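Local coordinates for protein lantibiotic dehydratase (Microbispora corallina, PDB 5EHK) that probably uses glutamyl-tRNA to glutamylate serine and threonine residues of the NAI-107 precursor peptide and then eliminates glutamate to leave dehydroamino acids, at residues G577-L582 / N637-F642; A172-L177 / P287-D292; E924-H929 / G1075-M1080; A960-F965 / A995-T1000. One frame throughout, in Å; residues are numbered along the deposited sequence.

Contact 1: G577-L582 / N637-F642; sequences GRAANL and NMVSAF
Val639 points its two methyl groups at the short helix 577-580 and the residues just after it. CG1, anti to the backbone N (chi1 -178°), meets CB of Ala579 at 3.7 Å. CG2 turns toward the carbonyls beyond, lying 3.5 Å from Leu582 O and 3.6 Å from Ala579 O, with Leu582 CB also near at 4.1 Å. A branched residue suits this place because one methyl packs against a side chain while the other lies mainly against backbone carbonyls. Alanine suits the facing one: its single methyl lets the CA atoms of Ala579 and Val639 approach to 6.0 Å. Each backbone has a local bond beside the contact. Leu582 N donates to Ala579 O, and Val639 N donates to Asn637 OD1 at 2.6 Å in an Asx turn, with the donor tilted 28° from the carbonyl plane of the amide. Ser640 then N-caps helix 641-644 through Ala643 N, and Gln644 of that helix touches both Ala579 and Val639. The two segments follow strands 566-572 and 629-634, parallel neighbours in one sheet, while His367 of strand 366-379 packs on Leu582.

Contact 2: A172-L177 / P287-D292; sequences ADMEWL and PPLDGD
Met174 reaches from the first turn of helix 174-185 to meet, end-on, the ring of Pro287 in the loop before helix 294-306. Its CB is directed at the loop but is too far back to touch it. CG, anti to the carbonyl carbon (chi1 -80°), rests 3.7 Å from Ala580 O. The bend at chi2 brings SD to 3.9 Å from Pro287 CG, and the further bend at chi3 turns CE onto the ring. CE comes closest, 3.7 Å from that same Pro287 CG, and lies 4.2 Å from CD2 of Leu289. A flexible, unbranched thioether can fold so that SD and CE both meet the proline while CE also reaches the leucine. Pro287 CG also receives Leu177 CD2 at 3.8 Å, the leucine running alongside the ring and headed the other way, so two residues one helical turn apart hold a single ring carbon. Proline offers a rigid apolar ring here and stiffens a stretch that has no regular structure. The helix start is fixed by Asp173 at the N-cap: its OD2 accepts from Trp176 N at 2.9 Å, the donor standing above the carboxylate plane. His584 touches both Met174 and Leu289. Helix 294-306 closes over the helix side, with Pro294 against Met174 and with Leu295 and Val298 against Leu177, while strand 167-172 leads directly into the capped turn.

Contact 3: E924-H929 / G1075-M1080; sequences ETAFQH and GSLLHM
Leu1077 sends one methyl, CD2, between the side chains of Ala926 and Phe927, and this is the close part of the packing between helices 920-942 and 1068-1085. CD2 lies 4.1 Å from Phe927 CE1, at the edge of the ring and near its plane, and 4.3 Å from Ala926 CB. The leucine side chain runs roughly perpendicular to that of the phenylalanine. Phe927 has its CG anti to the carbonyl carbon (chi1 -71°), which swings the ring out from a CB that does not itself face the other helix. Alanine keeps the neighbouring position low, and the forked leucine fills the distance of 8.4 Å between the CA atoms of Ala926 and Leu1077. The contact slackens toward Met1080, which is partly exposed. Its side chain bends off, and Met1080 CG stays 4.6 Å from Phe927 CE1. Tyr914 fills in beside this looser part, touching Leu1077 and Met1080 and meeting the Phe927 ring edge-to-face; Phe855 makes a second edge-to-face pair with that ring. Elsewhere on helix 920-942, Gln928 bonds to Arg853 and His929 packs on Arg1046 and Ala1049 of helix 1044-1059. Interlocking apolar side chains of this kind are typical of helix-helix packing, here beside strand 853-861 of an antiparallel sheet, within the C-terminal family region that in related dehydratases carries out glutamate elimination.

Contact 4: A960-F965 / A995-T1000; sequences ALADAF and AWMSST
Phe965 and Trp996 set their rings nearly perpendicular, planes at 87° and centroids of the two six-membered rings 5.2 Å apart, where helix 950-965 packs against the short helix 992-997 in a mainly helical part of the C-terminal region. The approach is oblique: Phe965 CD2 comes 3.5 Å from Trp996 CZ2, and Trp996 NE1 is also 3.5 Å from Phe965 CD2. At the edge of the indole, near its plane, Ala962 O stands 3.2 Å from Trp996 CD1. The neighbouring NE1 donates to Gly966 O, so two backbone carbonyls, of Ala962 and Gly966, face the pyrrole edge of the indole. Tryptophan suits the place because it combines a wide apolar surface with a single N-H for that bond. Phe965 has CG anti to its own N (chi1 -169°), which extends the ring toward the indole; Val1074 of helix 1068-1085 touches both aromatics. Ala962 lets the backbones close in, its CB 3.9 Å from Trp996 CB and 4.1 Å from Met997 CG. On the backbone of the tryptophan, Trp996 O accepts from both the N and the side chain of Ser999, whose OG lies 2.6 Å from Trp996 O in the carbonyl plane, on a lone pair.

Contacts 1 and 2 belong to the N-terminal family region, contacts 3 and 4 to the C-terminal one, and nearest atoms of contacts 2 and 4 are about 50 Å apart. Within each half the contacts join. Asn581 of contact 1 donates through ND2 to Asp173 OD1 and accepts through OD1 from Met174 N, a polar link to the helix start in contact 2. Contacts 3 and 4 meet instead through apolar packing of Leu961 on Leu1077 and Leu1078, contact 4 being nested in the loop closed by contact 3. Contact 1 is partly buried and leans on turns; the others are buried, with thioether on proline, methyl at ring edge and paired aromatics respectively.

Contact 1: G577-L582 / N637-F642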
loop_
_atom_site.group_PDB
_atom_site.type_symbol
_atom_site.label_atom_id
_atom_site.label_comp_id
_atom_site.label_asym_id
_atom_site.label_seq_id
_atom_site.Cartn_x
_atom_site.Cartn_y
_atom_site.Cartn_z
ATOM N N GLY A 577 23.805 19.664 -14.995
ATOM C CA GLY A 577 24.305 20.641 -15.950
ATOM C C GLY A 577 23.647 20.526 -17.317
ATOM O O GLY A 577 23.671 21.472 -18.110
ATOM N N ARG A 578 23.090 19.354 -17.619
ATOM C CA ARG A 578 22.337 19.190 -18.857
ATOM C C ARG A 578 21.060 20.039 -18.828
ATOM O O ARG A 578 20.788 20.811 -19.743
ATOM C CB ARG A 578 21.924 17.730 -19.040
ATOM C CG ARG A 578 21.190 17.466 -20.351
ATOM C CD ARG A 578 21.613 16.133 -20.964
ATOM N NE ARG A 578 21.228 14.994 -20.121
ATOM C CZ ARG A 578 21.861 13.820 -20.088
ATOM N NH1 ARG A 578 22.943 13.619 -20.835
ATOM N NH2 ARG A 578 21.415 12.849 -19.295
ATOM N N ALA A 579 20.291 19.908 -17.754
ATOM C CA ALA A 579 19.059 20.671 -17.613
ATOM C C ALA A 579 19.367 22.132 -17.395
ATOM O O ALA A 579 18.564 22.998 -17.729
ATOM C CB ALA A 579 18.187 20.126 -16.499
ATOM N N ALA A 580 20.526 22.411 -16.819
ATOM C CA ALA A 580 20.864 23.797 -16.529
ATOM C C ALA A 580 21.003 24.566 -17.843
ATOM O O ALA A 580 20.668 25.752 -17.916
ATOM C CB ALA A 580 22.132 23.885 -15.687
ATOM N N ASN A 581 21.454 23.869 -18.889
ATOM C CA ASN A 581 21.549 24.465 -20.226
ATOM C C ASN A 581 20.187 24.704 -20.867
ATOM O O ASN A 581 20.099 25.390 -21.880
ATOM C CB ASN A 581 22.362 23.569 -21.163
ATOM C CG ASN A 581 23.847 23.642 -20.900
ATOM O OD1 ASN A 581 24.388 24.720 -20.637
ATOM N ND2 ASN A 581 24.512 22.492 -20.940
ATOM N N LEU A 582 19.131 24.154 -20.274
ATOM C CA LEU A 582 17.792 24.262 -20.852
ATOM C C LEU A 582 16.877 25.190 -20.064
ATOM O O LEU A 582 15.660 25.130 -20.187
ATOM C CB LEU A 582 17.152 22.879 -20.980
ATOM C CG LEU A 582 17.981 21.799 -21.678
ATOM C CD1 LEU A 582 17.230 20.489 -21.705
ATOM C CD2 LEU A 582 18.342 22.235 -23.097
ATOM N N ASN A 637 9.541 26.794 -18.518
ATOM C CA ASN A 637 10.424 25.995 -19.342
ATOM C C ASN A 637 10.051 24.511 -19.238
ATOM O O ASN A 637 9.070 24.149 -18.598
ATOM C CB ASN A 637 11.862 26.201 -18.910
ATOM C CG ASN A 637 12.117 25.746 -17.483
ATOM O OD1 ASN A 637 11.881 24.572 -17.124
ATOM N ND2 ASN A 637 12.578 26.673 -16.647
ATOM N N MET A 638 10.860 23.654 -19.841
ATOM C CA MET A 638 10.580 22.243 -19.818
ATOM C C MET A 638 11.597 21.467 -18.979
ATOM O O MET A 638 11.751 20.253 -19.127
ATOM C CB MET A 638 10.505 21.698 -21.239
ATOM C CG MET A 638 9.313 22.197 -21.996
ATOM S SD MET A 638 7.749 21.604 -21.299
ATOM C CE MET A 638 7.877 19.849 -21.575
ATOM N N VAL A 639 12.280 22.151 -18.071
ATOM C CA VAL A 639 13.077 21.413 -17.102
ATOM C C VAL A 639 12.173 20.703 -16.098
ATOM O O VAL A 639 11.209 21.271 -15.589
ATOM C CB VAL A 639 14.095 22.316 -16.422
ATOM C CG1 VAL A 639 14.949 21.521 -15.443
ATOM C CG2 VAL A 639 14.930 22.982 -17.491
ATOM N N SER A 640 12.483 19.446 -15.839
ATOM C CA SER A 640 11.662 18.604 -14.984
ATOM C C SER A 640 11.791 18.965 -13.512
ATOM O O SER A 640 12.821 18.666 -12.897
ATOM C CB SER A 640 12.107 17.156 -15.138
ATOM O OG SER A 640 11.440 16.332 -14.198
ATOM N N ALA A 641 10.754 19.558 -12.923
ATOM C CA ALA A 641 10.818 19.893 -11.498
ATOM C C ALA A 641 11.061 18.641 -10.624
ATOM O O ALA A 641 11.811 18.686 -9.643
ATOM C CB ALA A 641 9.565 20.637 -11.057
ATOM N N PHE A 642 10.440 17.530 -11.017
ATOM C CA PHE A 642 10.551 16.259 -10.315
ATOM C C PHE A 642 12.008 15.828 -10.174
ATOM O O PHE A 642 12.483 15.502 -9.084
ATOM C CB PHE A 642 9.720 15.216 -11.066
ATOM C CG PHE A 642 9.874 13.809 -10.569
ATOM C CD1 PHE A 642 9.213 13.385 -9.412
ATOM C CD2 PHE A 642 10.650 12.890 -11.281
ATOM C CE1 PHE A 642 9.333 12.068 -8.960
ATOM C CE2 PHE A 642 10.777 11.564 -10.839
ATOM C CZ PHE A 642 10.114 11.157 -9.676
HETATM O O HOH W 1 13.584 24.364 -21.234
#

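Contact 2: A172-L177 / P287-D292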
loop_
_atom_site.group_PDB
_atom_site.type_symbol
_atom_site.label_atom_id
_atom_site.label_comp_id
_atom_site.label_asym_id
_atom_site.label_seq_id
_atom_site.Cartn_x
_atom_site.Cartn_y
_atom_site.Cartn_z
ATOM N N ALA A 172 27.817 29.280 -23.832
ATOM C CA ALA A 172 28.646 28.589 -22.870
ATOM C C ALA A 172 27.798 27.591 -22.113
ATOM O O ALA A 172 26.680 27.900 -21.741
ATOM C CB ALA A 172 29.259 29.597 -21.916
ATOM N N ASP A 173 28.318 26.383 -21.921
ATOM C CA ASP A 173 27.674 25.375 -21.081
ATOM C C ASP A 173 27.702 25.853 -19.637
ATOM O O ASP A 173 28.743 26.319 -19.167
ATOM C CB ASP A 173 28.395 24.037 -21.236
ATOM C CG ASP A 173 28.082 23.050 -20.128
ATOM O OD1 ASP A 173 26.998 22.424 -20.154
ATOM O OD2 ASP A 173 28.957 22.843 -19.262
ATOM N N MET A 174 26.567 25.758 -18.941
ATOM C CA MET A 174 26.453 26.313 -17.585
ATOM C C MET A 174 27.456 25.723 -16.605
ATOM O O MET A 174 28.027 26.440 -15.787
ATOM C CB MET A 174 25.037 26.168 -17.037
ATOM C CG MET A 174 24.082 27.208 -17.551
ATOM S SD MET A 174 24.584 28.846 -16.976
ATOM C CE MET A 174 24.575 28.588 -15.213
ATOM N N GLU A 175 27.654 24.415 -16.687
ATOM C CA GLU A 175 28.618 23.751 -15.840
ATOM C C GLU A 175 29.994 24.346 -16.101
ATOM O O GLU A 175 30.736 24.654 -15.170
ATOM C CB GLU A 175 28.598 22.249 -16.107
ATOM C CG GLU A 175 29.153 21.431 -14.971
ATOM C CD GLU A 175 28.646 20.003 -14.980
ATOM O OE1 GLU A 175 27.532 19.786 -15.495
ATOM O OE2 GLU A 175 29.339 19.106 -14.445
ATOM N N TRP A 176 30.314 24.542 -17.378
ATOM C CA TRP A 176 31.578 25.157 -17.781
ATOM C C TRP A 176 31.692 26.593 -17.257
ATOM O O TRP A 176 32.667 26.943 -16.597
ATOM C CB TRP A 176 31.760 25.085 -19.312
ATOM C CG TRP A 176 33.035 25.724 -19.817
ATOM C CD1 TRP A 176 34.282 25.161 -19.848
ATOM C CD2 TRP A 176 33.184 27.050 -20.341
ATOM N NE1 TRP A 176 35.191 26.052 -20.364
ATOM C CE2 TRP A 176 34.542 27.220 -20.669
ATOM C CE3 TRP A 176 32.301 28.105 -20.567
ATOM C CZ2 TRP A 176 35.035 28.403 -21.211
ATOM C CZ3 TRP A 176 32.792 29.278 -21.099
ATOM C CH2 TRP A 176 34.146 29.417 -21.421
ATOM N N LEU A 177 30.700 27.419 -17.557
ATOM C CA LEU A 177 30.725 28.814 -17.134
ATOM C C LEU A 177 30.817 28.971 -15.620
ATOM O O LEU A 177 31.488 29.875 -15.125
ATOM C CB LEU A 177 29.504 29.567 -17.655
ATOM C CG LEU A 177 29.473 31.033 -17.229
ATOM C CD1 LEU A 177 30.688 31.757 -17.786
ATOM C CD2 LEU A 177 28.172 31.703 -17.682
ATOM N N PRO A 287 24.700 33.383 -13.314
ATOM C CA PRO A 287 23.666 33.691 -14.305
ATOM C C PRO A 287 22.288 33.466 -13.709
ATOM O O PRO A 287 22.053 32.380 -13.181
ATOM C CB PRO A 287 23.936 32.677 -15.421
ATOM C CG PRO A 287 25.346 32.194 -15.206
ATOM C CD PRO A 287 25.534 32.237 -13.718
ATOM N N PRO A 288 21.409 34.482 -13.754
ATOM C CA PRO A 288 20.056 34.439 -13.171
ATOM C C PRO A 288 19.126 33.406 -13.813
ATOM O O PRO A 288 18.098 33.077 -13.221
ATOM C CB PRO A 288 19.505 35.848 -13.440
ATOM C CG PRO A 288 20.342 36.376 -14.570
ATOM C CD PRO A 288 21.694 35.781 -14.381
ATOM N N LEU A 289 19.491 32.904 -14.987
ATOM C CA LEU A 289 18.602 32.078 -15.795
ATOM C C LEU A 289 17.270 32.785 -16.063
ATOM O O LEU A 289 16.188 32.233 -15.823
ATOM C CB LEU A 289 18.367 30.699 -15.170
ATOM C CG LEU A 289 19.606 29.931 -14.739
ATOM C CD1 LEU A 289 19.226 28.526 -14.348
ATOM C CD2 LEU A 289 20.646 29.921 -15.831
ATOM N N ASP A 290 17.348 34.002 -16.579
ATOM C CA ASP A 290 16.136 34.743 -16.893
ATOM C C ASP A 290 15.867 34.835 -18.391
ATOM O O ASP A 290 14.906 35.468 -18.810
ATOM C CB ASP A 290 16.199 36.144 -16.306
ATOM C CG ASP A 290 17.465 36.874 -16.686
ATOM O OD1 ASP A 290 18.246 36.384 -17.543
ATOM O OD2 ASP A 290 17.680 37.957 -16.111
ATOM N N GLY A 291 16.702 34.201 -19.200
ATOM C CA GLY A 291 16.495 34.224 -20.639
ATOM C C GLY A 291 17.634 34.810 -21.456
ATOM O O GLY A 291 17.769 34.487 -22.630
ATOM N N ASP A 292 18.457 35.650 -20.837
ATOM C CA ASP A 292 19.651 36.194 -21.486
ATOM C C ASP A 292 20.711 35.123 -21.705
ATOM O O ASP A 292 20.631 34.043 -21.136
ATOM C CB ASP A 292 20.235 37.354 -20.660
ATOM C CG ASP A 292 21.338 38.143 -21.410
ATOM O OD1 ASP A 292 21.352 38.121 -22.675
ATOM O OD2 ASP A 292 22.166 38.810 -20.724
#

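Contact 3: E924-H929 / G1075-M1080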
loop_
_atom_site.group_PDB
_atom_site.type_symbol
_atom_site.label_atom_id
_atom_site.label_comp_id
_atom_site.label_asym_id
_atom_site.label_seq_id
_atom_site.Cartn_x
_atom_site.Cartn_y
_atom_site.Cartn_z
ATOM N N GLU A 924 -11.663 22.866 29.421
ATOM C CA GLU A 924 -11.098 21.800 30.242
ATOM C C GLU A 924 -12.173 21.172 31.100
ATOM O O GLU A 924 -12.227 19.959 31.297
ATOM C CB GLU A 924 -9.957 22.309 31.122
ATOM C CG GLU A 924 -8.743 22.795 30.326
ATOM C CD GLU A 924 -8.046 21.683 29.566
ATOM O OE1 GLU A 924 -8.087 20.538 30.046
ATOM O OE2 GLU A 924 -7.448 21.945 28.494
ATOM N N THR A 925 -13.055 22.008 31.602
ATOM C CA THR A 925 -14.100 21.508 32.470
ATOM C C THR A 925 -15.094 20.631 31.736
ATOM O O THR A 925 -15.422 19.521 32.201
ATOM C CB THR A 925 -14.770 22.648 33.210
ATOM O OG1 THR A 925 -13.852 23.132 34.197
ATOM C CG2 THR A 925 -16.020 22.174 33.926
ATOM N N ALA A 926 -15.539 21.103 30.579
ATOM C CA ALA A 926 -16.395 20.276 29.752
ATOM C C ALA A 926 -15.754 18.894 29.505
ATOM O O ALA A 926 -16.381 17.859 29.746
ATOM C CB ALA A 926 -16.711 20.976 28.451
ATOM N N PHE A 927 -14.491 18.891 29.080
ATOM C CA PHE A 927 -13.754 17.656 28.838
ATOM C C PHE A 927 -13.679 16.786 30.090
ATOM O O PHE A 927 -13.911 15.585 30.011
ATOM C CB PHE A 927 -12.337 17.950 28.350
ATOM C CG PHE A 927 -12.269 18.499 26.963
ATOM C CD1 PHE A 927 -13.417 18.696 26.214
ATOM C CD2 PHE A 927 -11.049 18.799 26.392
ATOM C CE1 PHE A 927 -13.351 19.198 24.923
ATOM C CE2 PHE A 927 -10.986 19.298 25.107
ATOM C CZ PHE A 927 -12.142 19.498 24.376
ATOM N N GLN A 928 -13.407 17.376 31.251
ATOM C CA GLN A 928 -13.363 16.564 32.465
ATOM C C GLN A 928 -14.710 15.907 32.775
ATOM O O GLN A 928 -14.784 14.698 32.918
ATOM C CB GLN A 928 -12.909 17.365 33.692
ATOM C CG GLN A 928 -12.682 16.468 34.900
ATOM C CD GLN A 928 -12.328 17.241 36.134
ATOM O OE1 GLN A 928 -11.332 17.956 36.171
ATOM N NE2 GLN A 928 -13.153 17.117 37.160
ATOM N N HIS A 929 -15.775 16.705 32.818
ATOM C CA HIS A 929 -17.093 16.202 33.181
ATOM C C HIS A 929 -17.686 15.276 32.130
ATOM O O HIS A 929 -18.395 14.331 32.481
ATOM C CB HIS A 929 -18.050 17.357 33.534
ATOM C CG HIS A 929 -17.676 18.073 34.795
ATOM N ND1 HIS A 929 -17.995 17.595 36.046
ATOM C CD2 HIS A 929 -16.953 19.198 35.002
ATOM C CE1 HIS A 929 -17.528 18.412 36.965
ATOM N NE2 HIS A 929 -16.890 19.397 36.356
ATOM N N GLY A 1075 -19.916 21.665 17.426
ATOM C CA GLY A 1075 -19.687 20.473 16.630
ATOM C C GLY A 1075 -18.507 19.678 17.166
ATOM O O GLY A 1075 -18.539 18.449 17.194
ATOM N N SER A 1076 -17.462 20.378 17.600
ATOM C CA SER A 1076 -16.315 19.719 18.207
ATOM C C SER A 1076 -16.780 19.062 19.491
ATOM O O SER A 1076 -16.465 17.895 19.743
ATOM C CB SER A 1076 -15.195 20.716 18.549
ATOM O OG SER A 1076 -14.406 21.051 17.426
ATOM N N LEU A 1077 -17.564 19.795 20.279
ATOM C CA LEU A 1077 -18.069 19.264 21.536
ATOM C C LEU A 1077 -18.956 18.039 21.300
ATOM O O LEU A 1077 -18.873 17.072 22.051
ATOM C CB LEU A 1077 -18.780 20.340 22.354
ATOM C CG LEU A 1077 -17.927 21.351 23.131
ATOM C CD1 LEU A 1077 -18.788 22.398 23.788
ATOM C CD2 LEU A 1077 -17.097 20.647 24.192
ATOM N N LEU A 1078 -19.790 18.063 20.261
ATOM C CA LEU A 1078 -20.569 16.872 19.918
ATOM C C LEU A 1078 -19.677 15.687 19.537
ATOM O O LEU A 1078 -19.914 14.547 20.000
ATOM C CB LEU A 1078 -21.634 17.110 18.829
ATOM C CG LEU A 1078 -22.967 17.842 19.073
ATOM C CD1 LEU A 1078 -23.524 17.731 20.512
ATOM C CD2 LEU A 1078 -22.894 19.264 18.612
ATOM N N HIS A 1079 -18.686 15.958 18.675
ATOM C CA HIS A 1079 -17.718 14.940 18.236
ATOM C C HIS A 1079 -16.968 14.272 19.423
ATOM O O HIS A 1079 -16.906 13.048 19.515
ATOM C CB HIS A 1079 -16.719 15.519 17.213
ATOM C CG HIS A 1079 -15.574 14.604 16.896
ATOM N ND1 HIS A 1079 -15.754 13.302 16.470
ATOM C CD2 HIS A 1079 -14.237 14.790 16.971
ATOM C CE1 HIS A 1079 -14.577 12.733 16.287
ATOM N NE2 HIS A 1079 -13.638 13.613 16.586
ATOM N N MET A 1080 -16.429 15.065 20.343
ATOM C CA MET A 1080 -15.716 14.493 21.489
ATOM C C MET A 1080 -16.592 13.656 22.425
ATOM O O MET A 1080 -16.094 12.721 23.059
ATOM C CB MET A 1080 -14.940 15.572 22.266
ATOM C CG MET A 1080 -13.720 16.155 21.531
ATOM S SD MET A 1080 -12.334 15.018 21.207
ATOM C CE MET A 1080 -12.844 14.113 19.770
#

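Contact 4: A960-F965 / A995-T1000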
loop_
_atom_site.group_PDB
_atom_site.type_symbol
_atom_site.label_atom_id
_atom_site.label_comp_id
_atom_site.label_asym_id
_atom_site.label_seq_id
_atom_site.Cartn_x
_atom_site.Cartn_y
_atom_site.Cartn_z
ATOM N N ALA A 960 -28.514 15.970 24.858
ATOM C CA ALA A 960 -28.409 16.623 26.155
ATOM C C ALA A 960 -27.342 17.726 26.151
ATOM O O ALA A 960 -27.521 18.764 26.806
ATOM C CB ALA A 960 -28.115 15.607 27.233
ATOM N N LEU A 961 -26.241 17.506 25.428
ATOM C CA LEU A 961 -25.221 18.540 25.309
ATOM C C LEU A 961 -25.726 19.726 24.495
ATOM O O LEU A 961 -25.556 20.871 24.897
ATOM C CB LEU A 961 -23.919 17.983 24.717
ATOM C CG LEU A 961 -22.649 18.842 24.823
ATOM C CD1 LEU A 961 -21.426 17.946 24.944
ATOM C CD2 LEU A 961 -22.480 19.774 23.627
ATOM N N ALA A 962 -26.332 19.442 23.342
ATOM C CA ALA A 962 -26.946 20.470 22.499
ATOM C C ALA A 962 -27.924 21.344 23.265
ATOM O O ALA A 962 -27.883 22.566 23.106
ATOM C CB ALA A 962 -27.629 19.847 21.305
ATOM N N ASP A 963 -28.800 20.725 24.075
ATOM C CA ASP A 963 -29.736 21.475 24.923
ATOM C C ASP A 963 -28.904 22.366 25.805
ATOM O O ASP A 963 -29.107 23.566 25.843
ATOM C CB ASP A 963 -30.624 20.555 25.799
ATOM C CG ASP A 963 -31.902 21.271 26.355
ATOM O OD1 ASP A 963 -32.822 21.565 25.559
ATOM O OD2 ASP A 963 -32.027 21.513 27.576
ATOM N N ALA A 964 -27.894 21.783 26.432
ATOM C CA ALA A 964 -27.192 22.451 27.519
ATOM C C ALA A 964 -26.376 23.667 27.080
ATOM O O ALA A 964 -26.315 24.662 27.804
ATOM C CB ALA A 964 -26.315 21.453 28.282
ATOM N N PHE A 965 -25.805 23.615 25.878
ATOM C CA PHE A 965 -25.001 24.731 25.390
ATOM C C PHE A 965 -25.840 25.999 25.371
ATOM O O PHE A 965 -25.336 27.102 25.632
ATOM C CB PHE A 965 -24.437 24.467 24.001
ATOM C CG PHE A 965 -23.400 25.471 23.576
ATOM C CD1 PHE A 965 -22.078 25.335 23.971
ATOM C CD2 PHE A 965 -23.745 26.554 22.794
ATOM C CE1 PHE A 965 -21.119 26.255 23.581
ATOM C CE2 PHE A 965 -22.795 27.480 22.405
ATOM C CZ PHE A 965 -21.483 27.335 22.797
ATOM N N ALA A 995 -31.414 23.304 17.350
ATOM C CA ALA A 995 -30.472 24.283 16.801
ATOM C C ALA A 995 -29.170 23.597 16.463
ATOM O O ALA A 995 -28.847 23.394 15.299
ATOM C CB ALA A 995 -30.219 25.407 17.797
ATOM N N TRP A 996 -28.448 23.188 17.499
ATOM C CA TRP A 996 -27.141 22.566 17.319
ATOM C C TRP A 996 -27.161 21.222 16.573
ATOM O O TRP A 996 -26.332 20.994 15.694
ATOM C CB TRP A 996 -26.441 22.442 18.665
ATOM C CG TRP A 996 -26.268 23.757 19.325
ATOM C CD1 TRP A 996 -26.803 24.159 20.519
ATOM C CD2 TRP A 996 -25.501 24.858 18.836
ATOM N NE1 TRP A 996 -26.416 25.448 20.796
ATOM C CE2 TRP A 996 -25.619 25.899 19.776
ATOM C CE3 TRP A 996 -24.729 25.064 17.695
ATOM C CZ2 TRP A 996 -24.991 27.124 19.609
ATOM C CZ3 TRP A 996 -24.114 26.276 17.530
ATOM C CH2 TRP A 996 -24.244 27.293 18.481
ATOM N N MET A 997 -28.117 20.352 16.880
ATOM C CA MET A 997 -28.182 19.079 16.178
ATOM C C MET A 997 -28.400 19.264 14.670
ATOM O O MET A 997 -28.139 18.355 13.889
ATOM C CB MET A 997 -29.276 18.174 16.759
ATOM C CG MET A 997 -29.000 17.669 18.162
ATOM S SD MET A 997 -27.367 16.925 18.365
ATOM C CE MET A 997 -27.378 15.606 17.150
ATOM N N SER A 998 -28.854 20.439 14.246
ATOM C CA SER A 998 -29.099 20.642 12.821
ATOM C C SER A 998 -27.816 20.918 12.048
ATOM O O SER A 998 -27.772 20.730 10.821
ATOM C CB SER A 998 -30.157 21.722 12.561
ATOM O OG SER A 998 -31.414 21.343 13.095
ATOM N N SER A 999 -26.784 21.376 12.758
ATOM C CA SER A 999 -25.508 21.730 12.123
ATOM C C SER A 999 -24.677 20.466 11.903
ATOM O O SER A 999 -23.548 20.503 11.404
ATOM C CB SER A 999 -24.717 22.686 13.006
ATOM O OG SER A 999 -24.492 22.094 14.268
ATOM N N THR A 1000 -25.275 19.345 12.271
ATOM C CA THR A 1000 -24.582 18.085 12.388
ATOM C C THR A 1000 -24.796 17.146 11.189
ATOM O O THR A 1000 -24.117 16.127 11.064
ATOM C CB THR A 1000 -24.981 17.436 13.716
ATOM O OG1 THR A 1000 -23.808 17.063 14.444
ATOM C CG2 THR A 1000 -25.914 16.249 13.515
#